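Local coordinates for hypothetical protein TM1553 (PDB 1VRM) that probably acts as a flavin transferase that moves FMN from FAD onto target proteins, as enzymes of the ApbE family do, at residues Glu84-Phe95 with Ile160-Tyr169; Phe95-Phe103 with Thr274-Met285. All coordinates share one frame; numbering follows the deposited sequence.

Contact 1: Glu84-Phe95 with Ile160-Tyr169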
loop_
_atom_site.group_PDB
_atom_site.type_symbol
_atom_site.label_atom_id
_atom_site.label_comp_id
_atom_site.label_asym_id
_atom_site.label_seq_id
_atom_site.Cartn_x
_atom_site.Cartn_y
_atom_site.Cartn_z
ATOM N N GLU A 84 1.506 18.271 -3.380
ATOM C CA GLU A 84 1.129 16.849 -3.449
ATOM C C GLU A 84 2.098 15.983 -2.638
ATOM O O GLU A 84 1.717 15.115 -1.829
ATOM C CB GLU A 84 1.071 16.366 -4.900
ATOM C CG GLU A 84 0.592 14.906 -4.992
ATOM C CD GLU A 84 0.631 14.291 -6.386
ATOM O OE1 GLU A 84 1.543 14.660 -7.179
ATOM O OE2 GLU A 84 -0.247 13.421 -6.642
ATOM N N THR A 85 3.355 16.198 -2.912
ATOM C CA THR A 85 4.391 15.433 -2.251
ATOM C C THR A 85 4.334 15.688 -0.729
ATOM O O THR A 85 4.407 14.754 0.101
ATOM C CB THR A 85 5.719 15.913 -2.758
ATOM O OG1 THR A 85 5.795 15.620 -4.149
ATOM C CG2 THR A 85 6.851 15.203 -2.068
ATOM N N TYR A 86 4.221 16.957 -0.376
ATOM C CA TYR A 86 4.194 17.332 1.042
ATOM C C TYR A 86 3.058 16.634 1.783
ATOM O O TYR A 86 3.248 16.008 2.847
ATOM C CB TYR A 86 4.108 18.841 1.167
ATOM C CG TYR A 86 4.486 19.360 2.522
ATOM C CD1 TYR A 86 5.827 19.476 2.869
ATOM C CD2 TYR A 86 3.543 19.805 3.417
ATOM C CE1 TYR A 86 6.222 19.968 4.124
ATOM C CE2 TYR A 86 3.928 20.302 4.675
ATOM C CZ TYR A 86 5.273 20.402 4.998
ATOM O OH TYR A 86 5.705 20.905 6.224
ATOM N N SER A 87 1.880 16.673 1.172
ATOM C CA SER A 87 0.700 16.114 1.789
ATOM C C SER A 87 0.817 14.580 1.895
ATOM O O SER A 87 0.462 13.986 2.914
ATOM C CB SER A 87 -0.533 16.481 0.981
ATOM O OG SER A 87 -0.574 15.740 -0.217
ATOM N N LEU A 88 1.359 13.929 0.875
ATOM C CA LEU A 88 1.494 12.462 0.946
ATOM C C LEU A 88 2.499 12.005 1.994
ATOM O O LEU A 88 2.262 11.078 2.746
ATOM C CB LEU A 88 1.835 11.879 -0.438
ATOM C CG LEU A 88 1.957 10.375 -0.521
ATOM C CD1 LEU A 88 0.724 9.657 -0.011
ATOM C CD2 LEU A 88 2.223 10.064 -1.983
ATOM N N ILE A 89 3.636 12.666 2.024
ATOM C CA ILE A 89 4.619 12.342 3.067
ATOM C C ILE A 89 4.070 12.599 4.458
ATOM O O ILE A 89 4.184 11.733 5.331
ATOM C CB ILE A 89 5.961 13.060 2.801
ATOM C CG1 ILE A 89 6.515 12.546 1.475
ATOM C CG2 ILE A 89 6.975 12.852 3.918
ATOM C CD1 ILE A 89 7.794 13.233 0.993
ATOM N N LYS A 90 3.399 13.735 4.648
ATOM C CA LYS A 90 2.731 14.017 5.950
ATOM C C LYS A 90 1.749 12.917 6.321
ATOM O O LYS A 90 1.729 12.439 7.458
ATOM C CB LYS A 90 1.974 15.350 5.907
ATOM C CG LYS A 90 2.066 16.152 7.196
ATOM C CD LYS A 90 3.327 16.970 7.258
ATOM C CE LYS A 90 3.188 18.209 8.121
ATOM N NZ LYS A 90 2.439 19.338 7.491
ATOM N N ALA A 91 0.952 12.493 5.348
ATOM C CA ALA A 91 -0.027 11.431 5.595
ATOM C C ALA A 91 0.649 10.109 5.976
ATOM O O ALA A 91 0.227 9.420 6.883
ATOM C CB ALA A 91 -0.932 11.255 4.434
ATOM N N ALA A 92 1.732 9.770 5.285
ATOM C CA ALA A 92 2.438 8.541 5.565
ATOM C C ALA A 92 3.016 8.599 6.976
ATOM O O ALA A 92 2.938 7.648 7.744
ATOM C CB ALA A 92 3.544 8.317 4.516
ATOM N N CYS A 93 3.591 9.737 7.322
ATOM C CA CYS A 93 4.088 9.892 8.698
ATOM C C CYS A 93 2.933 9.866 9.723
ATOM O O CYS A 93 3.105 9.320 10.791
ATOM C CB CYS A 93 4.958 11.138 8.845
ATOM S SG CYS A 93 6.510 10.963 7.907
ATOM N N ALA A 94 1.757 10.376 9.371
ATOM C CA ALA A 94 0.608 10.311 10.278
ATOM C C ALA A 94 0.128 8.875 10.487
ATOM O O ALA A 94 -0.239 8.505 11.615
ATOM C CB ALA A 94 -0.479 11.170 9.767
ATOM N N PHE A 95 0.211 8.041 9.457
ATOM C CA PHE A 95 -0.067 6.604 9.666
ATOM C C PHE A 95 0.978 5.910 10.525
ATOM O O PHE A 95 0.666 4.985 11.251
ATOM C CB PHE A 95 -0.253 5.854 8.346
ATOM C CG PHE A 95 -1.611 6.044 7.706
ATOM C CD1 PHE A 95 -2.726 5.413 8.226
ATOM C CD2 PHE A 95 -1.756 6.834 6.578
ATOM C CE1 PHE A 95 -3.993 5.586 7.603
ATOM C CE2 PHE A 95 -2.982 6.998 5.974
ATOM C CZ PHE A 95 -4.107 6.398 6.510
ATOM N N ILE A 160 13.031 7.585 2.666
ATOM C CA ILE A 160 11.566 7.395 2.583
ATOM C C ILE A 160 11.288 6.398 1.469
ATOM O O ILE A 160 11.860 6.486 0.375
ATOM C CB ILE A 160 10.900 8.742 2.249
ATOM C CG1 ILE A 160 11.095 9.731 3.427
ATOM C CG2 ILE A 160 9.480 8.546 1.839
ATOM C CD1 ILE A 160 10.770 11.171 3.120
ATOM N N ASP A 161 10.399 5.458 1.720
ATOM C CA ASP A 161 9.871 4.575 0.679
ATOM C C ASP A 161 8.349 4.549 0.885
ATOM O O ASP A 161 7.884 4.252 1.988
ATOM C CB ASP A 161 10.396 3.138 0.737
ATOM C CG ASP A 161 9.794 2.291 -0.423
ATOM O OD1 ASP A 161 10.336 2.304 -1.559
ATOM O OD2 ASP A 161 8.730 1.672 -0.218
ATOM N N LEU A 162 7.611 4.886 -0.177
ATOM C CA LEU A 162 6.139 5.031 -0.107
ATOM C C LEU A 162 5.405 3.810 -0.682
ATOM O O LEU A 162 4.187 3.871 -0.905
ATOM C CB LEU A 162 5.683 6.323 -0.820
ATOM C CG LEU A 162 6.172 7.627 -0.183
ATOM C CD1 LEU A 162 5.661 8.888 -0.814
ATOM C CD2 LEU A 162 5.809 7.674 1.318
ATOM N N GLY A 163 6.097 2.686 -0.859
ATOM C CA GLY A 163 5.492 1.545 -1.495
ATOM C C GLY A 163 4.329 0.975 -0.672
ATOM O O GLY A 163 3.472 0.262 -1.223
ATOM N N GLY A 164 4.281 1.265 0.635
ATOM C CA GLY A 164 3.233 0.727 1.499
ATOM C C GLY A 164 1.943 1.536 1.471
ATOM O O GLY A 164 0.954 1.122 2.066
ATOM N N ILE A 165 1.948 2.686 0.780
ATOM C CA ILE A 165 0.797 3.576 0.729
ATOM C C ILE A 165 0.478 4.091 -0.684
ATOM O O ILE A 165 -0.625 4.593 -0.942
ATOM C CB ILE A 165 0.981 4.756 1.785
ATOM C CG1 ILE A 165 -0.312 5.496 2.052
ATOM C CG2 ILE A 165 2.152 5.680 1.382
ATOM C CD1 ILE A 165 -0.211 6.514 3.171
ATOM N N ALA A 166 1.447 3.987 -1.606
ATOM C CA ALA A 166 1.325 4.658 -2.900
ATOM C C ALA A 166 0.242 4.053 -3.782
ATOM O O ALA A 166 -0.418 4.801 -4.513
ATOM C CB ALA A 166 2.660 4.605 -3.620
ATOM N N LYS A 167 0.040 2.737 -3.709
ATOM C CA LYS A 167 -1.054 2.124 -4.472
ATOM C C LYS A 167 -2.399 2.656 -4.005
ATOM O O LYS A 167 -3.241 3.029 -4.818
ATOM C CB LYS A 167 -1.055 0.590 -4.432
ATOM C CG LYS A 167 0.069 -0.093 -5.218
ATOM C CD LYS A 167 -0.191 -1.603 -5.304
ATOM C CE LYS A 167 -0.022 -2.299 -3.997
ATOM N NZ LYS A 167 1.414 -2.260 -3.576
ATOM N N GLY A 168 -2.617 2.722 -2.680
ATOM C CA GLY A 168 -3.851 3.250 -2.150
ATOM C C GLY A 168 -4.089 4.684 -2.569
ATOM O O GLY A 168 -5.204 5.094 -2.924
ATOM N N TYR A 169 -3.042 5.483 -2.453
ATOM C CA TYR A 169 -3.126 6.871 -2.865
ATOM C C TYR A 169 -3.547 6.991 -4.344
ATOM O O TYR A 169 -4.468 7.741 -4.674
ATOM C CB TYR A 169 -1.774 7.520 -2.621
ATOM C CG TYR A 169 -1.721 8.924 -3.162
ATOM C CD1 TYR A 169 -2.497 9.911 -2.591
ATOM C CD2 TYR A 169 -0.940 9.268 -4.252
ATOM C CE1 TYR A 169 -2.494 11.205 -3.069
ATOM C CE2 TYR A 169 -0.946 10.587 -4.755
ATOM C CZ TYR A 169 -1.701 11.532 -4.158
ATOM O OH TYR A 169 -1.738 12.852 -4.618
#
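The Tyr169 ring has Leu88 on one face and Glu84 at its edge. Leu88 CD2 sits over that face but toward the rim, 4.0 Å from Tyr169 CD2, in a CH-pi contact with its carbon 22° off the ring normal. At the edge, Tyr169 OH donates to Glu84 OE2 at 2.6 Å, and OE2 accepts through its anti lone pair, the carboxylate plane being turned 60° from the ring. The extended Glu84 chain, CG anti to the backbone N (chi1 -176°), brings the carboxylate to the Tyr169 hydroxyl. Its other oxygen, OE1, forms salt bridges with Arg54 and Lys58, so the carboxylate is held at both ends and is probably ionised. A phenylalanine in place of Tyr169 would probably leave Glu84 OE2 without this donor, with the carboxylate held from the OE1 side by Arg54 and Lys58 and freer to turn. The Phe95 ring, at the far end of the segment, is met obliquely by Ile165 CD1, 3.8 Å from Phe95 CD2. Between the two rings the contact is aliphatic. Leu88 and Leu162 meet tip to tip, CD2 to CD1 at 3.8 Å, while the other branch of Leu162, CD2, rests 4.0 Å from Ala92 CB. Ile89 and Ile160 cross at about a right angle, their CD1 atoms 4.2 Å apart. Ile165 is the N-cap residue of helix 166-181; four residues earlier, Asp161 OD2 accepts from Gly163 N at 2.9 Å in an Asx turn. The same oxygen binds an unidentified ligand. Helix 83-98 thus backs a glycine-rich loop that leads into a helix N terminus, an arrangement consistent with one wall of the ligand pocket of an ApbE-family protein.

Contact 2: Phe95-Phe103 with Thr274-Met285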
loop_
_atom_site.group_PDB
_atom_site.type_symbol
_atom_site.label_atom_id
_atom_site.label_comp_id
_atom_site.label_asym_id
_atom_site.label_seq_id
_atom_site.Cartn_x
_atom_site.Cartn_y
_atom_site.Cartn_z
ATOM N N PHE A 95 0.211 8.041 9.457
ATOM C CA PHE A 95 -0.067 6.604 9.666
ATOM C C PHE A 95 0.978 5.910 10.525
ATOM O O PHE A 95 0.666 4.985 11.251
ATOM C CB PHE A 95 -0.253 5.854 8.346
ATOM C CG PHE A 95 -1.611 6.044 7.706
ATOM C CD1 PHE A 95 -2.726 5.413 8.226
ATOM C CD2 PHE A 95 -1.756 6.834 6.578
ATOM C CE1 PHE A 95 -3.993 5.586 7.603
ATOM C CE2 PHE A 95 -2.982 6.998 5.974
ATOM C CZ PHE A 95 -4.107 6.398 6.510
ATOM N N ALA A 96 2.242 6.306 10.381
ATOM C CA ALA A 96 3.309 5.758 11.202
ATOM C C ALA A 96 3.045 6.098 12.683
ATOM O O ALA A 96 3.109 5.229 13.547
ATOM C CB ALA A 96 4.641 6.250 10.759
ATOM N N GLU A 97 2.630 7.340 12.944
ATOM C CA GLU A 97 2.305 7.725 14.310
ATOM C C GLU A 97 1.095 6.939 14.840
ATOM O O GLU A 97 1.099 6.449 15.973
ATOM C CB GLU A 97 2.090 9.225 14.374
ATOM C CG GLU A 97 1.885 9.681 15.785
ATOM C CD GLU A 97 2.093 11.164 15.916
ATOM O OE1 GLU A 97 3.271 11.593 15.863
ATOM O OE2 GLU A 97 1.080 11.892 16.067
ATOM N N LEU A 98 0.077 6.781 14.013
ATOM C CA LEU A 98 -1.127 6.091 14.421
ATOM C C LEU A 98 -0.841 4.646 14.790
ATOM O O LEU A 98 -1.499 4.065 15.669
ATOM C CB LEU A 98 -2.135 6.117 13.267
ATOM C CG LEU A 98 -3.456 5.416 13.461
ATOM C CD1 LEU A 98 -4.238 6.135 14.571
ATOM C CD2 LEU A 98 -4.206 5.411 12.135
ATOM N N THR A 99 0.113 4.026 14.084
ATOM C CA THR A 99 0.420 2.607 14.286
ATOM C C THR A 99 1.706 2.337 15.114
ATOM O O THR A 99 2.245 1.220 15.091
ATOM C CB THR A 99 0.453 1.875 12.910
ATOM O OG1 THR A 99 1.513 2.443 12.124
ATOM C CG2 THR A 99 -0.824 2.046 12.192
ATOM N N ASP A 100 2.228 3.368 15.794
ATOM C CA ASP A 100 3.452 3.293 16.547
ATOM C C ASP A 100 4.577 2.716 15.747
ATOM O O ASP A 100 5.364 1.898 16.232
ATOM C CB ASP A 100 3.231 2.484 17.825
ATOM C CG ASP A 100 2.103 3.072 18.701
ATOM O OD1 ASP A 100 2.002 4.309 18.819
ATOM O OD2 ASP A 100 1.305 2.289 19.265
ATOM N N GLY A 101 4.656 3.135 14.491
ATOM C CA GLY A 101 5.738 2.722 13.611
ATOM C C GLY A 101 5.622 1.365 12.975
ATOM O O GLY A 101 6.560 0.933 12.305
ATOM N N ALA A 102 4.511 0.667 13.188
ATOM C CA ALA A 102 4.310 -0.624 12.492
ATOM C C ALA A 102 4.249 -0.452 10.967
ATOM O O ALA A 102 4.879 -1.217 10.205
ATOM C CB ALA A 102 3.078 -1.327 13.010
ATOM N N PHE A 103 3.501 0.551 10.519
ATOM C CA PHE A 103 3.703 1.135 9.182
ATOM C C PHE A 103 4.720 2.252 9.382
ATOM O O PHE A 103 4.531 3.104 10.259
ATOM C CB PHE A 103 2.394 1.699 8.615
ATOM C CG PHE A 103 2.586 2.479 7.354
ATOM C CD1 PHE A 103 2.613 1.853 6.122
ATOM C CD2 PHE A 103 2.782 3.842 7.404
ATOM C CE1 PHE A 103 2.785 2.611 4.963
ATOM C CE2 PHE A 103 2.973 4.607 6.222
ATOM C CZ PHE A 103 3.011 3.980 5.033
ATOM N N THR A 274 -6.064 4.440 3.319
ATOM C CA THR A 274 -6.200 3.849 4.648
ATOM C C THR A 274 -6.038 2.310 4.588
ATOM O O THR A 274 -5.307 1.722 5.393
ATOM C CB THR A 274 -7.558 4.200 5.236
ATOM O OG1 THR A 274 -7.617 5.616 5.363
ATOM C CG2 THR A 274 -7.799 3.535 6.609
ATOM N N ALA A 275 -6.713 1.665 3.642
ATOM C CA ALA A 275 -6.688 0.227 3.560
ATOM C C ALA A 275 -5.265 -0.243 3.273
ATOM O O ALA A 275 -4.815 -1.242 3.829
ATOM C CB ALA A 275 -7.649 -0.279 2.469
ATOM N N ASP A 276 -4.554 0.467 2.384
ATOM C CA ASP A 276 -3.182 0.091 1.997
ATOM C C ASP A 276 -2.222 0.259 3.202
ATOM O O ASP A 276 -1.513 -0.678 3.558
ATOM C CB ASP A 276 -2.738 0.953 0.792
ATOM C CG ASP A 276 -1.520 0.439 0.090
ATOM O OD1 ASP A 276 -1.118 -0.695 0.347
ATOM O OD2 ASP A 276 -0.981 1.231 -0.758
ATOM N N ALA A 277 -2.212 1.448 3.844
ATOM C CA ALA A 277 -1.295 1.688 4.967
ATOM C C ALA A 277 -1.568 0.721 6.115
ATOM O O ALA A 277 -0.656 0.181 6.733
ATOM C CB ALA A 277 -1.358 3.089 5.481
ATOM N N LEU A 278 -2.853 0.529 6.434
ATOM C CA LEU A 278 -3.195 -0.295 7.564
ATOM C C LEU A 278 -3.064 -1.785 7.279
ATOM O O LEU A 278 -2.816 -2.560 8.193
ATOM C CB LEU A 278 -4.562 0.073 8.123
ATOM C CG LEU A 278 -4.653 1.484 8.699
ATOM C CD1 LEU A 278 -6.013 1.721 9.339
ATOM C CD2 LEU A 278 -3.578 1.779 9.710
ATOM N N SER A 279 -3.070 -2.186 6.019
ATOM C CA SER A 279 -2.875 -3.613 5.732
ATOM C C SER A 279 -1.394 -3.947 6.022
ATOM O O SER A 279 -1.103 -4.999 6.543
ATOM C CB SER A 279 -3.287 -4.008 4.328
ATOM O OG SER A 279 -2.434 -3.440 3.355
ATOM N N THR A 280 -0.489 -3.005 5.705
ATOM C CA THR A 280 0.918 -3.175 6.013
ATOM C C THR A 280 1.114 -3.227 7.522
ATOM O O THR A 280 1.768 -4.107 8.051
ATOM C CB THR A 280 1.721 -2.008 5.369
ATOM O OG1 THR A 280 1.550 -2.065 3.931
ATOM C CG2 THR A 280 3.193 -2.071 5.724
ATOM N N ALA A 281 0.554 -2.247 8.228
ATOM C CA ALA A 281 0.706 -2.213 9.680
ATOM C C ALA A 281 0.134 -3.478 10.339
ATOM O O ALA A 281 0.719 -4.051 11.245
ATOM C CB ALA A 281 -0.010 -1.014 10.272
ATOM N N GLY A 282 -1.046 -3.881 9.885
ATOM C CA GLY A 282 -1.685 -5.096 10.450
ATOM C C GLY A 282 -0.858 -6.339 10.205
ATOM O O GLY A 282 -0.770 -7.233 11.071
ATOM N N PHE A 283 -0.257 -6.439 9.033
ATOM C CA PHE A 283 0.630 -7.568 8.719
ATOM C C PHE A 283 1.780 -7.645 9.748
ATOM O O PHE A 283 2.071 -8.677 10.298
ATOM C CB PHE A 283 1.209 -7.417 7.340
ATOM C CG PHE A 283 1.962 -8.641 6.863
ATOM C CD1 PHE A 283 3.283 -8.826 7.261
ATOM C CD2 PHE A 283 1.372 -9.574 6.046
ATOM C CE1 PHE A 283 4.009 -9.927 6.823
ATOM C CE2 PHE A 283 2.080 -10.698 5.618
ATOM C CZ PHE A 283 3.404 -10.859 6.006
ATOM N N VAL A 284 2.427 -6.514 9.988
ATOM C CA VAL A 284 3.514 -6.434 10.940
ATOM C C VAL A 284 3.058 -6.714 12.371
ATOM O O VAL A 284 3.773 -7.332 13.124
ATOM C CB VAL A 284 4.206 -5.060 10.875
ATOM C CG1 VAL A 284 5.172 -4.861 12.056
ATOM C CG2 VAL A 284 4.858 -4.816 9.494
HETATM N N MSE A 285 1.898 -6.207 12.768
HETATM C CA MSE A 285 1.460 -6.341 14.149
HETATM C C MSE A 285 0.830 -7.701 14.453
HETATM O O MSE A 285 0.805 -8.118 15.617
HETATM C CB MSE A 285 0.462 -5.226 14.444
HETATM C CG MSE A 285 1.135 -3.888 14.492
HETATM SE SE MSE A 285 -0.154 -2.451 14.863
HETATM C CE MSE A 285 -0.232 -2.833 16.921
#
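Ala277 CB faces two aromatic rings that come at it from steeply different directions. It lies 3.7 Å from Phe95 CG, over a face of that ring but toward its rim, and it stands over the centre of a Phe103 face, 4.2 Å from Phe103 CE1; both are CH-pi contacts. The edges of the rings are used too. Thr274 OG1, which bonds to Asp271, lies in the Phe95 plane near CZ, and the Phe103 edge has Thr280 CG2 4.0 Å from CD1, the two side chains crossing obliquely. Leu278 runs across Phe95 at about a right angle, its CD2 reaching on to Thr99 CG2 at 3.7 Å. Thr99 shares its work between two sides. Its OG1 stands between the backbone N and the carbonyl carbon (chi1 63°), where it donates to Phe95 O at 2.8 Å and accepts from Phe103 N at 3.2 Å; this leaves CG2 to pack on Ala281 CB as well as Leu278. Thr99 OG1 and Thr99 N grip Phe95 O from opposite faces of its plane. Ala102 CB presses on CG of Met285, here a selenomethionine, at 3.5 Å, while Val284 CG2 touches Ala102 O. Helix 83-98 ends in a Schellman motif with Asp100 at C-prime, overlapped by a type I' turn from Thr99 to Ala102 that lays Ala102 and Phe103 on helix 272-296. Ala102 O, Asp276, Ser279 and Thr280 all hydrogen-bond an unidentified bound molecule, so this helix-to-turn packing borders a pocket, which is consistent with a ligand site of this ApbE-family protein.

In the fold
Helix 83-98 enters first and serves both contacts, with Phe95 common to the two. Contact 1 closes a loop of 64 residues when 160-169 returns to the helix; contact 2 closes a longer one of 170 residues, with 52 in strands and 33 in helices, when helix 272-296 arrives. Because the segments alternate along the chain, the two loops cross. Their centres lie 12 Å apart and they touch directly: Gly168 N probably donates to Asp276 OD2, and Phe103 CE2 packs against Ala92 O. Together they bring the start of helix 166-181 and the N-terminal half of helix 272-296 to helix 83-98 and the turn that follows it, while helix 272-296 in turn packs on strands 229-234 and 262-269 of the antiparallel sheet.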